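Local coordinates for transglutaminase-like domain-containing protein (Streptococcus suis, PDB 4XZ7), which has transglutaminase activity, in which the acyl group of a glutamine side chain is passed to an amine, and serves as an antiphagocytic virulence factor, at the interface of chains A and B. Coordinates in Å, arbitrary orientation; residue numbers count along the deposited sequence, not the author numbering. Chains: chain A/B, Putative uncharacterized protein.

The four contacts string out along the two-fold interface of a homodimer formed by one piece of a longer protein, the piece that carries the transglutaminase-like region. Contacts 2 and 3 are twins at the outer ends, about 58 Å apart between the centres of their C-alpha atoms; both set Leu375 of one chain against helix 132-140 of the other. Contacts 1 and 4 lie inside them, about 24 Å apart, and share Asn167 and Asn183 with the chains exchanged. Each polar inner contact lies about 18 Å from a greasy outer one, so the hydrogen bonds are flanked on both sides by leucine packing.

Contact 1: the interface of chains A and B. Residues chain A 179, 183, 248-249, 252; chain B 167, 169, 173.
A:Asp252 OD2 collects donors from both chains. The phenol B:Tyr173 OH donates to it at 2.7 Å and the amide B:Asn167 ND2 at 3.1 Å, the two reaching OD2 from opposite faces of the carboxylate plane, while A:Asn183 ND2 of its own chain takes the syn lone pair. B:Asn167 ND2 also donates to the backbone A:Asn183 O at 2.7 Å, reaching it from above the carbonyl plane, so one amide nitrogen serves two acceptors. B:Tyr173 OH also lies 3.1 Å from A:Tyr248 O, although its proton appears committed to the carboxylate. A:Tyr248 CB lies over one face of the B:Tyr173 ring, 3.6 Å from CZ, and A:Leu249 CD2 meets its hydroxyl end, 3.4 Å from OH. A:Tyr248 also turns the CD1 edge of its ring towards B:Tyr169, 3.5 Å from that ring's CD1. In the second shell, B:Asn167 OD1 accepts from the backbone B:Tyr169 N, which fixes the rotation of the amide and aims ND2 at chain A. A:Asp252 holds CG between its backbone N and carbonyl carbon (chi1 69°), bringing OD2 towards the donors. Three donors on one oxygen would probably favour the ionised acid. The site pins helix 170-181 of chain B to the transglutaminase-like region of chain A, helping hold the dimer together.

Contact 2: the interface of chains A and B. Residues chain A 375-376; chain B 105, 134, 137-138.
A:Leu375 has a positive phi of 65°, unusual for a leucine, in the loop just after the 3-10 helix 370-374, and A:Phe376 follows in an extended conformation; this bend thrusts the leucine side chain towards B:Leu137 and B:Leu138 on helix 132-140. A:Leu375 hides far more surface than any other residue of the patch, 106 Å². Its CD1 branch does most of the touching: it lies 3.6 Å from B:Leu137 CB and 3.7 Å from B:Leu138 CD2, entering between the two consecutive helix residues. The side chain runs across that of B:Leu138 at about a right angle and slants past that of B:Leu137. The other branch, CD2, faces B:Leu137 CD1 at 3.9 Å, so the two branches lie along one side of B:Leu137. B:Lys134, one turn earlier on the helix, borders the leucine with its backbone, its O being 4.0 Å from A:Leu375 CD1. B:Leu105, from a separate loop, closes the near side; its CD1 meets A:Phe376 CB at 3.6 Å and also approaches A:Leu375 CB. The phenylalanine ring itself swings away, CG opposite the backbone N (chi1 178°), and offers CB to the partner. A water links the two backbones at the rim of this apolar packing and lies in plane at the edge of the A:Phe376 ring: B:Leu105 N donates to it at 2.9 Å, and it stands 2.8 Å from A:Leu375 O.

Contact 3: the interface of chains A and B. Residues chain A 105, 134, 137-138; chain B 364, 372-373, 375.
B:Leu375 plugs into helix 132-140 of chain A, a leucine knob on a helix surface at one end of the transglutaminase dimer. It hides 113 Å², and A:Leu137, with 65 Å², is its chief counterpart. B:Leu375 splits its branches: CD2 points to A:Leu137 CD1 at 3.6 Å, whereas CD1 rests against A:Leu138 CG at 3.7 Å and also faces the backbone N of that residue. Its CG sits directly over A:Leu137 CB, again at 3.7 Å. A:Lys134 flanks the knob with its aliphatic stem, CD being 3.8 Å from B:Leu375 CD2; the chain is bent at chi2, chi3 and chi4, unlike the extended lysine of the twin patch. A:Leu105 stands further off here, with CD2 4.5 Å from B:Leu375 CB, so the two copies of the patch differ in detail. A:Leu137 reaches beyond the knob into chain B. With CG opposite its carbonyl carbon (chi1 -73°), it directs the CD1 methyl at the edge of the B:Trp364 indole, in the ring plane and 3.9 Å from CH2, while CD2 lies on the backbone of the 3-10 helix that carries B:Leu373. There CD2 abuts B:Leu373 O, and B:Leu373 CD2 backs the same methyl from the side-chain end. A water bridges two carbonyl oxygens across the contact, lying 2.5 Å from A:Leu137 O, a short separation, and 3.1 Å from B:Leu373 O.

Contact 4: the interface of chains A and B. Residues chain A 108, 166-167, 170; chain B 183-186.
Strand 164-167, the first turn of helix 170-181 and the 3-10 helix 108-110 of chain A meet the loop of chain B that holds B:Asn183 to B:Val186. A:Asp166 reads two consecutive backbone N-H groups of this loop. B:Asn185 N donates to OD2 on its syn lone pair, at 2.7 Å but bent (133° at H); B:Val186 N donates to OD1 at 2.9 Å and nearly straight (167°), coming from above the carboxylate plane. The backbone A:Asn167 N reaches the same OD1 from the opposite face, 2.8 Å away, and steadies the carboxylate. B:Asn185 has a positive phi of 50°, a turn that probably helps bring the B:Val186 N-H to the carboxylate. Next along the strand, A:Asn167 ND2 grips B:Asn183 O, repeating, with the chains exchanged, the amide-to-carbonyl bond of the twin site. B:Ile184 packs beside it: CG2 lies on A:Tyr170 CA at 3.9 Å, and CD1 near ring atoms CD2 and CE2. The A:Tyr170 ring presents an edge to B:Asn185 OD1, and a water in the ring plane joins the two, 2.8 Å from A:Tyr170 OH and 2.9 Å from B:Asn185 OD1. The chain B loop connects helix 170-181 to helix 188-205 and docks on the strand leading into helix 170-181 of chain A.

Contact 1: the interface of chains A and B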
ATOM      1  N   ASN A 179       0.384   3.784   3.152  1.00 16.22           N
ATOM      2  CA  ASN A 179       1.838   3.786   3.317  1.00 24.44           C
ATOM      3  C   ASN A 179       2.574   3.649   1.990  1.00 25.77           C
ATOM      4  O   ASN A 179       3.725   4.061   1.881  1.00 23.97           O
ATOM      5  CB  ASN A 179       2.287   2.684   4.281  1.00 15.37           C
ATOM      6  CG  ASN A 179       2.070   3.081   5.744  1.00 18.54           C
ATOM      7  OD1 ASN A 179       2.039   4.265   6.073  1.00 20.46           O
ATOM      8  ND2 ASN A 179       1.904   2.092   6.620  1.00 24.71           N
ATOM      9  N   ASN A 183       4.569   8.513   0.271  1.00 17.92           N
ATOM     10  CA  ASN A 183       5.952   8.962   0.061  1.00 14.76           C
ATOM     11  C   ASN A 183       6.355   9.033  -1.407  1.00 20.96           C
ATOM     12  O   ASN A 183       7.530   9.249  -1.706  1.00 14.28           O
ATOM     13  CB  ASN A 183       6.940   8.040   0.805  1.00 14.51           C
ATOM     14  CG  ASN A 183       6.852   8.190   2.300  1.00 19.75           C
ATOM     15  OD1 ASN A 183       6.111   9.035   2.795  1.00 17.90           O
ATOM     16  ND2 ASN A 183       7.601   7.371   3.033  1.00 21.12           N
ATOM     17  N   TYR A 248      11.427  -0.112   2.486  1.00 22.19           N
ATOM     18  CA  TYR A 248      11.374   1.131   1.736  1.00 21.14           C
ATOM     19  C   TYR A 248      11.082   2.312   2.649  1.00 20.44           C
ATOM     20  O   TYR A 248      11.663   3.387   2.471  1.00 14.85           O
ATOM     21  CB  TYR A 248      10.355   1.007   0.601  1.00 19.87           C
ATOM     22  CG  TYR A 248      10.725  -0.201  -0.223  1.00 22.20           C
ATOM     23  CD1 TYR A 248      11.917  -0.210  -0.939  1.00 23.11           C
ATOM     24  CD2 TYR A 248       9.940  -1.353  -0.228  1.00 18.06           C
ATOM     25  CE1 TYR A 248      12.320  -1.316  -1.669  1.00 28.96           C
ATOM     26  CE2 TYR A 248      10.331  -2.473  -0.972  1.00 19.71           C
ATOM     27  CZ  TYR A 248      11.528  -2.441  -1.684  1.00 29.27           C
ATOM     28  OH  TYR A 248      11.968  -3.516  -2.419  1.00 29.72           O
ATOM     29  N   LEU A 249      10.219   2.110   3.645  1.00 19.82           N
ATOM     30  CA  LEU A 249       9.924   3.178   4.597  1.00 22.32           C
ATOM     31  C   LEU A 249      11.153   3.523   5.455  1.00 14.37           C
ATOM     32  O   LEU A 249      11.236   4.592   6.041  1.00 15.66           O
ATOM     33  CB  LEU A 249       8.749   2.783   5.501  1.00 14.31           C
ATOM     34  CG  LEU A 249       7.417   2.620   4.781  1.00 21.45           C
ATOM     35  CD1 LEU A 249       6.408   1.938   5.685  1.00 29.47           C
ATOM     36  CD2 LEU A 249       6.872   3.979   4.339  1.00 14.38           C
ATOM     37  N   ASP A 252      14.021   5.402   2.351  1.00 17.49           N
ATOM     38  CA  ASP A 252      13.848   6.530   1.436  1.00 18.05           C
ATOM     39  C   ASP A 252      14.166   7.870   2.104  1.00 15.14           C
ATOM     40  O   ASP A 252      14.618   7.919   3.249  1.00 17.88           O
ATOM     41  CB  ASP A 252      12.445   6.518   0.797  1.00 13.78           C
ATOM     42  CG  ASP A 252      11.301   6.824   1.772  1.00 17.35           C
ATOM     43  OD1 ASP A 252      11.511   7.356   2.867  1.00 15.05           O
ATOM     44  OD2 ASP A 252      10.141   6.575   1.387  1.00 14.35           O
TER
ATOM     45  N   ASN B 167      10.607  10.088  -5.536  1.00 14.72           N
ATOM     46  CA  ASN B 167      11.138   9.045  -4.663  1.00 13.46           C
ATOM     47  C   ASN B 167      11.728   7.924  -5.495  1.00 15.98           C
ATOM     48  O   ASN B 167      11.060   7.418  -6.395  1.00 13.23           O
ATOM     49  CB  ASN B 167       9.974   8.553  -3.772  1.00 15.94           C
ATOM     50  CG  ASN B 167      10.416   7.664  -2.660  1.00 17.83           C
ATOM     51  OD1 ASN B 167      11.226   6.770  -2.859  1.00 14.83           O
ATOM     52  ND2 ASN B 167       9.848   7.877  -1.466  1.00 13.92           N
ATOM     53  N   TYR B 169      12.201   4.956  -4.860  1.00 12.48           N
ATOM     54  CA  TYR B 169      11.541   3.669  -4.671  1.00 14.18           C
ATOM     55  C   TYR B 169      10.112   3.626  -5.212  1.00 14.74           C
ATOM     56  O   TYR B 169       9.324   2.776  -4.795  1.00 21.08           O
ATOM     57  CB  TYR B 169      11.541   3.278  -3.195  1.00 13.48           C
ATOM     58  CG  TYR B 169      12.931   3.019  -2.651  1.00 14.35           C
ATOM     59  CD1 TYR B 169      13.668   1.916  -3.060  1.00 16.10           C
ATOM     60  CD2 TYR B 169      13.513   3.889  -1.735  1.00 14.81           C
ATOM     61  CE1 TYR B 169      14.958   1.680  -2.567  1.00 13.05           C
ATOM     62  CE2 TYR B 169      14.795   3.662  -1.238  1.00 13.43           C
ATOM     63  CZ  TYR B 169      15.501   2.567  -1.641  1.00 18.19           C
ATOM     64  OH  TYR B 169      16.749   2.364  -1.119  1.00 16.87           O
ATOM     65  N   TYR B 173       7.260   0.794  -4.160  1.00 14.23           N
ATOM     66  CA  TYR B 173       6.048   1.218  -3.462  1.00 17.64           C
ATOM     67  C   TYR B 173       4.768   0.884  -4.232  1.00 18.79           C
ATOM     68  O   TYR B 173       3.770   0.411  -3.648  1.00 18.29           O
ATOM     69  CB  TYR B 173       6.092   2.720  -3.192  1.00 12.82           C
ATOM     70  CG  TYR B 173       6.828   3.105  -1.930  1.00 15.03           C
ATOM     71  CD1 TYR B 173       6.445   2.599  -0.685  1.00 16.87           C
ATOM     72  CD2 TYR B 173       7.885   4.000  -1.973  1.00 17.53           C
ATOM     73  CE1 TYR B 173       7.106   2.979   0.486  1.00 14.58           C
ATOM     74  CE2 TYR B 173       8.543   4.394  -0.819  1.00 15.15           C
ATOM     75  CZ  TYR B 173       8.148   3.886   0.404  1.00 17.19           C
ATOM     76  OH  TYR B 173       8.809   4.286   1.534  1.00 14.86           O
TER

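Contact 2: the interface of chains A and B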
ATOM      1  N   LEU A 375      21.254  20.214  -6.811  1.00 18.58           N
ATOM      2  CA  LEU A 375      20.379  20.187  -7.992  1.00 18.19           C
ATOM      3  C   LEU A 375      19.132  21.077  -7.876  1.00 21.30           C
ATOM      4  O   LEU A 375      18.645  21.594  -8.869  1.00 25.32           O
ATOM      5  CB  LEU A 375      19.935  18.751  -8.300  1.00 17.31           C
ATOM      6  CG  LEU A 375      21.008  17.726  -8.655  1.00 16.94           C
ATOM      7  CD1 LEU A 375      20.356  16.358  -8.916  1.00 16.16           C
ATOM      8  CD2 LEU A 375      21.823  18.214  -9.879  1.00 17.84           C
ATOM      9  N   PHE A 376      18.620  21.244  -6.668  1.00 23.89           N
ATOM     10  CA  PHE A 376      17.347  21.922  -6.469  1.00 30.52           C
ATOM     11  C   PHE A 376      17.322  22.429  -5.039  1.00 25.65           C
ATOM     12  O   PHE A 376      17.905  21.802  -4.161  1.00 22.98           O
ATOM     13  CB  PHE A 376      16.163  20.969  -6.759  1.00 22.75           C
ATOM     14  CG  PHE A 376      14.799  21.593  -6.524  1.00 23.43           C
ATOM     15  CD1 PHE A 376      14.236  22.452  -7.463  1.00 27.29           C
ATOM     16  CD2 PHE A 376      14.091  21.318  -5.369  1.00 20.67           C
ATOM     17  CE1 PHE A 376      12.998  23.038  -7.245  1.00 28.38           C
ATOM     18  CE2 PHE A 376      12.841  21.890  -5.134  1.00 23.60           C
ATOM     19  CZ  PHE A 376      12.293  22.760  -6.076  1.00 27.65           C
TER
ATOM     20  N   LEU B 105      14.448  21.015 -11.723  1.00 29.33           N
ATOM     21  CA  LEU B 105      13.875  19.694 -11.495  1.00 27.92           C
ATOM     22  C   LEU B 105      12.356  19.801 -11.505  1.00 25.52           C
ATOM     23  O   LEU B 105      11.793  20.725 -10.920  1.00 26.74           O
ATOM     24  CB  LEU B 105      14.337  19.109 -10.164  1.00 24.48           C
ATOM     25  CG  LEU B 105      15.799  18.765  -9.916  1.00 25.73           C
ATOM     26  CD1 LEU B 105      15.847  17.963  -8.626  1.00 16.42           C
ATOM     27  CD2 LEU B 105      16.394  17.961 -11.062  1.00 20.70           C
ATOM     28  N   LYS B 134      24.663  13.416 -12.879  1.00 15.65           N
ATOM     29  CA  LYS B 134      23.396  13.988 -12.453  1.00 24.22           C
ATOM     30  C   LYS B 134      22.548  12.913 -11.778  1.00 16.15           C
ATOM     31  O   LYS B 134      21.882  13.179 -10.781  1.00 18.36           O
ATOM     32  CB  LYS B 134      22.616  14.620 -13.626  1.00 21.29           C
ATOM     33  CG  LYS B 134      21.286  15.208 -13.142  1.00 21.48           C
ATOM     34  CD  LYS B 134      20.519  16.044 -14.146  1.00 24.39           C
ATOM     35  CE  LYS B 134      19.291  16.663 -13.452  1.00 33.03           C
ATOM     36  NZ  LYS B 134      18.238  17.286 -14.337  1.00 29.86           N
ATOM     37  N   LEU B 137      23.732  12.399  -8.299  1.00 15.42           N
ATOM     38  CA  LEU B 137      23.258  13.440  -7.397  1.00 17.89           C
ATOM     39  C   LEU B 137      21.760  13.267  -7.048  1.00 19.79           C
ATOM     40  O   LEU B 137      21.328  13.532  -5.906  1.00 15.61           O
ATOM     41  CB  LEU B 137      23.514  14.821  -8.010  1.00 16.29           C
ATOM     42  CG  LEU B 137      24.981  15.250  -8.053  1.00 18.57           C
ATOM     43  CD1 LEU B 137      25.140  16.510  -8.910  1.00 17.32           C
ATOM     44  CD2 LEU B 137      25.487  15.509  -6.640  1.00 17.35           C
ATOM     45  N   LEU B 138      20.976  12.820  -8.028  1.00 14.97           N
ATOM     46  CA  LEU B 138      19.560  12.556  -7.768  1.00 19.39           C
ATOM     47  C   LEU B 138      19.458  11.478  -6.697  1.00 17.36           C
ATOM     48  O   LEU B 138      18.736  11.646  -5.698  1.00 14.51           O
ATOM     49  CB  LEU B 138      18.823  12.131  -9.039  1.00 14.50           C
ATOM     50  CG  LEU B 138      18.472  13.239 -10.028  1.00 16.06           C
ATOM     51  CD1 LEU B 138      17.971  12.624 -11.327  1.00 18.58           C
ATOM     52  CD2 LEU B 138      17.428  14.227  -9.462  1.00 14.83           C
TER
HETATM   53  O   HOH W   1      16.443  22.596 -10.239  1.00 21.77           O

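Contact 3: the interface of chains A and B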
ATOM      1  N   LEU A 105     -27.363  -7.487  -0.070  1.00 37.61           N
ATOM      2  CA  LEU A 105     -25.984  -7.091   0.189  1.00 38.81           C
ATOM      3  C   LEU A 105     -25.523  -6.057  -0.841  1.00 37.49           C
ATOM      4  O   LEU A 105     -25.736  -6.223  -2.044  1.00 38.78           O
ATOM      5  CB  LEU A 105     -25.068  -8.322   0.177  1.00 34.43           C
ATOM      6  CG  LEU A 105     -24.405  -8.677   1.510  1.00 36.16           C
ATOM      7  CD1 LEU A 105     -25.418  -8.767   2.619  1.00 36.97           C
ATOM      8  CD2 LEU A 105     -23.557  -9.962   1.427  1.00 36.97           C
ATOM      9  N   LYS A 134     -25.795 -11.253  12.418  1.00 31.89           N
ATOM     10  CA  LYS A 134     -25.526 -10.842  11.052  1.00 39.59           C
ATOM     11  C   LYS A 134     -24.021 -10.620  10.783  1.00 33.89           C
ATOM     12  O   LYS A 134     -23.506 -10.938   9.702  1.00 29.31           O
ATOM     13  CB  LYS A 134     -26.313  -9.576  10.739  1.00 39.24           C
ATOM     14  CG  LYS A 134     -26.139  -9.127   9.301  1.00 49.86           C
ATOM     15  CD  LYS A 134     -26.895 -10.038   8.361  1.00 58.49           C
ATOM     16  CE  LYS A 134     -28.101  -9.315   7.776  1.00 63.74           C
ATOM     17  NZ  LYS A 134     -27.661  -8.185   6.886  1.00 65.66           N
ATOM     18  N   LEU A 137     -22.337 -13.909  10.419  1.00 28.97           N
ATOM     19  CA  LEU A 137     -22.493 -14.473   9.064  1.00 28.98           C
ATOM     20  C   LEU A 137     -21.616 -13.771   8.012  1.00 31.55           C
ATOM     21  O   LEU A 137     -20.985 -14.420   7.140  1.00 36.38           O
ATOM     22  CB  LEU A 137     -23.958 -14.425   8.632  1.00 32.32           C
ATOM     23  CG  LEU A 137     -24.842 -15.439   9.349  1.00 33.02           C
ATOM     24  CD1 LEU A 137     -26.312 -15.287   8.967  1.00 32.41           C
ATOM     25  CD2 LEU A 137     -24.352 -16.840   9.024  1.00 31.11           C
ATOM     26  N   LEU A 138     -21.558 -12.445   8.098  1.00 29.74           N
ATOM     27  CA  LEU A 138     -20.636 -11.686   7.240  1.00 28.99           C
ATOM     28  C   LEU A 138     -19.208 -12.205   7.436  1.00 25.75           C
ATOM     29  O   LEU A 138     -18.504 -12.517   6.472  1.00 32.10           O
ATOM     30  CB  LEU A 138     -20.722 -10.185   7.538  1.00 26.60           C
ATOM     31  CG  LEU A 138     -21.942  -9.450   6.944  1.00 27.39           C
ATOM     32  CD1 LEU A 138     -22.123  -8.059   7.564  1.00 27.52           C
ATOM     33  CD2 LEU A 138     -21.813  -9.331   5.431  1.00 27.07           C
TER
ATOM     34  N   TRP B 364     -28.762 -20.313  17.570  1.00 45.53           N
ATOM     35  CA  TRP B 364     -29.495 -19.569  16.557  1.00 45.16           C
ATOM     36  C   TRP B 364     -29.255 -20.100  15.142  1.00 48.33           C
ATOM     37  O   TRP B 364     -30.197 -20.313  14.379  1.00 38.44           O
ATOM     38  CB  TRP B 364     -29.108 -18.090  16.633  1.00 45.03           C
ATOM     39  CG  TRP B 364     -29.785 -17.243  15.620  1.00 41.70           C
ATOM     40  CD1 TRP B 364     -31.037 -16.702  15.712  1.00 40.13           C
ATOM     41  CD2 TRP B 364     -29.258 -16.830  14.356  1.00 41.85           C
ATOM     42  NE1 TRP B 364     -31.316 -15.971  14.584  1.00 41.53           N
ATOM     43  CE2 TRP B 364     -30.244 -16.032  13.735  1.00 38.91           C
ATOM     44  CE3 TRP B 364     -28.037 -17.037  13.695  1.00 40.98           C
ATOM     45  CZ2 TRP B 364     -30.058 -15.456  12.476  1.00 37.43           C
ATOM     46  CZ3 TRP B 364     -27.857 -16.469  12.445  1.00 35.02           C
ATOM     47  CH2 TRP B 364     -28.867 -15.686  11.849  1.00 39.60           C
ATOM     48  N   ASP B 372     -30.138 -19.134   4.037  1.00 51.09           N
ATOM     49  CA  ASP B 372     -30.133 -17.825   4.694  1.00 48.23           C
ATOM     50  C   ASP B 372     -28.777 -17.525   5.317  1.00 44.77           C
ATOM     51  O   ASP B 372     -28.326 -16.381   5.302  1.00 41.24           O
ATOM     52  CB  ASP B 372     -31.213 -17.748   5.777  1.00 48.13           C
ATOM     53  CG  ASP B 372     -32.599 -17.610   5.206  1.00 47.30           C
ATOM     54  OD1 ASP B 372     -32.703 -17.156   4.043  1.00 44.37           O
ATOM     55  OD2 ASP B 372     -33.572 -17.954   5.919  1.00 43.91           O
ATOM     56  N   LEU B 373     -28.125 -18.555   5.861  1.00 46.00           N
ATOM     57  CA  LEU B 373     -26.827 -18.376   6.504  1.00 33.54           C
ATOM     58  C   LEU B 373     -25.767 -17.857   5.519  1.00 41.35           C
ATOM     59  O   LEU B 373     -24.735 -17.317   5.925  1.00 41.61           O
ATOM     60  CB  LEU B 373     -26.360 -19.688   7.140  1.00 33.62           C
ATOM     61  CG  LEU B 373     -27.196 -20.282   8.282  1.00 34.69           C
ATOM     62  CD1 LEU B 373     -26.470 -21.469   8.908  1.00 36.27           C
ATOM     63  CD2 LEU B 373     -27.540 -19.244   9.340  1.00 34.74           C
ATOM     64  N   LEU B 375     -26.332 -15.428   3.389  1.00 39.54           N
ATOM     65  CA  LEU B 375     -26.594 -13.984   3.282  1.00 33.96           C
ATOM     66  C   LEU B 375     -26.826 -13.483   1.864  1.00 37.97           C
ATOM     67  O   LEU B 375     -27.675 -12.622   1.631  1.00 37.28           O
ATOM     68  CB  LEU B 375     -25.446 -13.167   3.891  1.00 37.36           C
ATOM     69  CG  LEU B 375     -25.307 -13.163   5.413  1.00 47.93           C
ATOM     70  CD1 LEU B 375     -24.415 -11.997   5.852  1.00 43.64           C
ATOM     71  CD2 LEU B 375     -26.673 -13.112   6.101  1.00 39.28           C
TER
HETATM   72  O   HOH W   2     -22.037 -15.970   5.467  1.00 27.88           O

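Contact 4: the interface of chains A and B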
ATOM      1  N   SER A 108     -19.046  -2.958  -2.033  1.00 40.86           N
ATOM      2  CA  SER A 108     -18.270  -1.733  -2.161  1.00 46.10           C
ATOM      3  C   SER A 108     -17.951  -1.398  -3.614  1.00 45.87           C
ATOM      4  O   SER A 108     -18.219  -0.292  -4.076  1.00 52.02           O
ATOM      5  CB  SER A 108     -16.978  -1.860  -1.348  1.00 44.61           C
ATOM      6  OG  SER A 108     -16.128  -0.755  -1.553  1.00 47.62           O
ATOM      7  N   ASP A 166     -17.470  -5.517   2.223  1.00 26.40           N
ATOM      8  CA  ASP A 166     -16.212  -5.631   1.521  1.00 24.03           C
ATOM      9  C   ASP A 166     -15.385  -6.691   2.249  1.00 26.16           C
ATOM     10  O   ASP A 166     -15.772  -7.135   3.332  1.00 27.99           O
ATOM     11  CB  ASP A 166     -15.476  -4.282   1.496  1.00 21.70           C
ATOM     12  CG  ASP A 166     -14.453  -4.190   0.371  1.00 26.12           C
ATOM     13  OD1 ASP A 166     -14.210  -5.194  -0.336  1.00 21.67           O
ATOM     14  OD2 ASP A 166     -13.877  -3.099   0.187  1.00 30.46           O
ATOM     15  N   ASN A 167     -14.290  -7.119   1.631  1.00 21.07           N
ATOM     16  CA  ASN A 167     -13.230  -7.860   2.305  1.00 20.54           C
ATOM     17  C   ASN A 167     -13.095  -7.384   3.757  1.00 24.25           C
ATOM     18  O   ASN A 167     -12.926  -6.183   4.001  1.00 20.43           O
ATOM     19  CB  ASN A 167     -11.930  -7.646   1.528  1.00 19.69           C
ATOM     20  CG  ASN A 167     -10.797  -8.536   1.989  1.00 21.75           C
ATOM     21  OD1 ASN A 167     -10.623  -8.792   3.183  1.00 21.07           O
ATOM     22  ND2 ASN A 167      -9.993  -8.989   1.035  1.00 20.69           N
ATOM     23  N   TYR A 170     -10.468  -4.826   4.942  1.00 21.64           N
ATOM     24  CA  TYR A 170     -10.412  -3.557   4.215  1.00 19.02           C
ATOM     25  C   TYR A 170      -9.489  -2.542   4.879  1.00 29.80           C
ATOM     26  O   TYR A 170      -8.669  -1.903   4.208  1.00 26.31           O
ATOM     27  CB  TYR A 170     -11.814  -2.944   4.081  1.00 19.79           C
ATOM     28  CG  TYR A 170     -11.771  -1.555   3.474  1.00 27.01           C
ATOM     29  CD1 TYR A 170     -11.580  -0.426   4.268  1.00 26.06           C
ATOM     30  CD2 TYR A 170     -11.888  -1.373   2.102  1.00 32.97           C
ATOM     31  CE1 TYR A 170     -11.504   0.845   3.710  1.00 25.54           C
ATOM     32  CE2 TYR A 170     -11.827  -0.098   1.532  1.00 29.41           C
ATOM     33  CZ  TYR A 170     -11.635   1.005   2.345  1.00 27.01           C
ATOM     34  OH  TYR A 170     -11.587   2.272   1.799  1.00 31.26           O
TER
ATOM     35  N   ASN B 183      -7.627  -6.860  -3.696  1.00 22.32           N
ATOM     36  CA  ASN B 183      -8.615  -7.684  -2.991  1.00 22.52           C
ATOM     37  C   ASN B 183      -9.647  -6.906  -2.175  1.00 22.49           C
ATOM     38  O   ASN B 183     -10.441  -7.495  -1.429  1.00 18.69           O
ATOM     39  CB  ASN B 183      -7.895  -8.670  -2.072  1.00 23.66           C
ATOM     40  CG  ASN B 183      -7.200  -9.782  -2.840  1.00 23.37           C
ATOM     41  OD1 ASN B 183      -7.238  -9.818  -4.075  1.00 23.71           O
ATOM     42  ND2 ASN B 183      -6.556 -10.692  -2.111  1.00 22.16           N
ATOM     43  N   ILE B 184      -9.639  -5.581  -2.291  1.00 18.06           N
ATOM     44  CA  ILE B 184     -10.668  -4.799  -1.619  1.00 18.59           C
ATOM     45  C   ILE B 184     -11.507  -4.045  -2.639  1.00 24.14           C
ATOM     46  O   ILE B 184     -11.277  -4.169  -3.844  1.00 25.41           O
ATOM     47  CB  ILE B 184     -10.083  -3.813  -0.597  1.00 20.88           C
ATOM     48  CG1 ILE B 184      -9.061  -2.870  -1.244  1.00 17.70           C
ATOM     49  CG2 ILE B 184      -9.486  -4.572   0.567  1.00 18.07           C
ATOM     50  CD1 ILE B 184      -8.522  -1.787  -0.280  1.00 17.72           C
ATOM     51  N   ASN B 185     -12.479  -3.269  -2.158  1.00 23.54           N
ATOM     52  CA  ASN B 185     -13.529  -2.746  -3.036  1.00 27.97           C
ATOM     53  C   ASN B 185     -14.097  -3.897  -3.850  1.00 22.44           C
ATOM     54  O   ASN B 185     -14.299  -3.778  -5.046  1.00 23.29           O
ATOM     55  CB  ASN B 185     -12.981  -1.645  -3.960  1.00 29.89           C
ATOM     56  CG  ASN B 185     -12.136  -0.637  -3.214  1.00 29.14           C
ATOM     57  OD1 ASN B 185     -12.582  -0.043  -2.233  1.00 30.67           O
ATOM     58  ND2 ASN B 185     -10.898  -0.468  -3.650  1.00 30.99           N
ATOM     59  N   VAL B 186     -14.309  -5.033  -3.192  1.00 25.10           N
ATOM     60  CA  VAL B 186     -14.802  -6.216  -3.868  1.00 22.81           C
ATOM     61  C   VAL B 186     -16.173  -5.953  -4.520  1.00 22.16           C
ATOM     62  O   VAL B 186     -17.051  -5.333  -3.915  1.00 31.86           O
ATOM     63  CB  VAL B 186     -14.910  -7.396  -2.894  1.00 24.38           C
ATOM     64  CG1 VAL B 186     -15.650  -8.572  -3.559  1.00 25.71           C
ATOM     65  CG2 VAL B 186     -13.531  -7.802  -2.405  1.00 20.55           C
TER
HETATM   66  O   HOH W   3     -11.487   2.346  -0.971  1.00 36.07           O